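Local structure of UPF0098 protein CT_736 (3N08) at residues B[17-20]-B[21-24]. The protein is a putative phosphatidylethanolamine-binding protein, a bacterial homologue of the Raf kinase inhibitor protein, whose precise role is not established. Numbering follows the deposited sequence. Where two conformers were deposited one is given.
Sequences IPKK and YSCQ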
loop_
_atom_site.group_PDB
_atom_site.type_symbol
_atom_site.label_atom_id
_atom_site.label_comp_id
_atom_site.label_asym_id
_atom_site.label_seq_id
_atom_site.Cartn_x
_atom_site.Cartn_y
_atom_site.Cartn_z
ATOM N N ILE B 17 -7.664 6.123 -15.178
ATOM C CA ILE B 17 -8.779 6.630 -14.392
ATOM C C ILE B 17 -9.999 6.706 -15.306
ATOM O O ILE B 17 -9.901 7.249 -16.412
ATOM C CB ILE B 17 -8.450 8.038 -13.877
ATOM C CG1 ILE B 17 -7.212 7.973 -12.974
ATOM C CG2 ILE B 17 -9.637 8.643 -13.162
ATOM C CD1 ILE B 17 -6.610 9.358 -12.627
ATOM N N PRO B 18 -11.157 6.156 -14.881
ATOM C CA PRO B 18 -12.344 6.237 -15.744
ATOM C C PRO B 18 -12.737 7.649 -16.135
ATOM O O PRO B 18 -12.546 8.627 -15.408
ATOM C CB PRO B 18 -13.435 5.573 -14.908
ATOM C CG PRO B 18 -12.654 4.620 -14.012
ATOM C CD PRO B 18 -11.394 5.333 -13.686
ATOM N N LYS B 19 -13.325 7.730 -17.322
ATOM C CA LYS B 19 -13.714 8.985 -17.937
ATOM C C LYS B 19 -14.584 9.855 -17.025
ATOM O O LYS B 19 -14.491 11.080 -17.045
ATOM C CB LYS B 19 -14.438 8.666 -19.234
ATOM C CG LYS B 19 -14.944 9.893 -19.966
ATOM C CD LYS B 19 -15.473 9.532 -21.347
ATOM C CE LYS B 19 -14.323 9.330 -22.321
ATOM N NZ LYS B 19 -14.862 9.031 -23.683
ATOM N N LYS B 20 -15.441 9.209 -16.239
ATOM C CA LYS B 20 -16.373 9.887 -15.345
ATOM C C LYS B 20 -15.676 10.917 -14.423
ATOM O O LYS B 20 -16.275 11.908 -14.008
ATOM C CB LYS B 20 -17.031 8.790 -14.492
ATOM C CG LYS B 20 -18.063 9.212 -13.479
ATOM C CD LYS B 20 -18.485 7.973 -12.685
ATOM C CE LYS B 20 -19.718 8.202 -11.829
ATOM N NZ LYS B 20 -20.970 8.128 -12.619
ATOM N N TYR B 21 -14.422 10.661 -14.068
ATOM C CA TYR B 21 -13.703 11.506 -13.099
ATOM C C TYR B 21 -12.851 12.564 -13.791
ATOM O O TYR B 21 -12.183 13.362 -13.120
ATOM C CB TYR B 21 -12.841 10.629 -12.183
ATOM C CG TYR B 21 -13.657 9.495 -11.620
ATOM C CD1 TYR B 21 -14.762 9.726 -10.814
ATOM C CD2 TYR B 21 -13.360 8.184 -11.953
ATOM C CE1 TYR B 21 -15.541 8.668 -10.338
ATOM C CE2 TYR B 21 -14.125 7.138 -11.505
ATOM C CZ TYR B 21 -15.206 7.380 -10.677
ATOM O OH TYR B 21 -15.966 6.329 -10.201
ATOM N N SER B 22 -12.913 12.609 -15.126
ATOM C CA SER B 22 -12.176 13.568 -15.918
ATOM C C SER B 22 -13.093 14.676 -16.444
ATOM O O SER B 22 -14.296 14.607 -16.299
ATOM C CB SER B 22 -11.526 12.869 -17.125
ATOM O OG SER B 22 -12.479 12.626 -18.155
ATOM N N CYS B 23 -12.514 15.648 -17.130
ATOM C CA CYS B 23 -13.299 16.683 -17.745
ATOM C C CYS B 23 -14.153 16.143 -18.880
ATOM O O CYS B 23 -15.054 16.850 -19.314
ATOM C CB CYS B 23 -12.372 17.757 -18.293
ATOM S SG CYS B 23 -11.406 17.204 -19.706
ATOM N N GLN B 24 -13.865 14.949 -19.393
ATOM C CA GLN B 24 -14.687 14.350 -20.456
ATOM C C GLN B 24 -15.952 13.681 -19.949
ATOM O O GLN B 24 -16.813 13.310 -20.754
ATOM C CB GLN B 24 -13.899 13.333 -21.260
ATOM C CG GLN B 24 -12.746 13.923 -22.004
ATOM C CD GLN B 24 -12.124 12.944 -22.998
ATOM O OE1 GLN B 24 -11.566 11.909 -22.612
ATOM N NE2 GLN B 24 -12.215 13.266 -24.280
#
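The ring of Tyr21 has the aliphatic part of Lys20 over one face and Ile17 and Pro18 along its rim. Lys20 CB sits 4.2 Å from the ring centroid of Tyr21, almost on the normal, a CH-pi contact; with CG anti to the backbone N (chi1 -179°), the lysine chain runs on so that its CD lies 3.8 Å from Tyr21 CE1. At the edge, Pro18 CD lies in the ring plane, and Ile17 CG2, near that plane, is 3.9 Å from Tyr21 CD2. The phenol OH is hydrogen-bonded to the carboxylate of Glu80.

Two successive i to i+3 backbone bonds make this a 3-10 turn: Tyr21 N to Pro18 O (3.1 Å) and Ser22 N to Lys19 O (2.9 Å). Lys19 O accepts a second bond from Ser22 OG at 2.8 Å, in the carbonyl plane on a lone pair, whereas Ser22 N approaches from above that plane. Ser22 OG in turn accepts from Gln24 N (3.0 Å), closing an ST turn. The methylenes of Lys19 lie across Gln24 CB; Lys19 NZ forms a salt bridge with Asp153, and Gln24 is hydrogen-bonded through OE1 to the Tyr150 hydroxyl and through NE2 to Asp153 O.

The turn follows directly on edge strand 15-16 and packs against the end of its parallel neighbour, strand 140-150, through Tyr150, while the Cys23-Cys102 disulfide links it to the loop before strand 108-117.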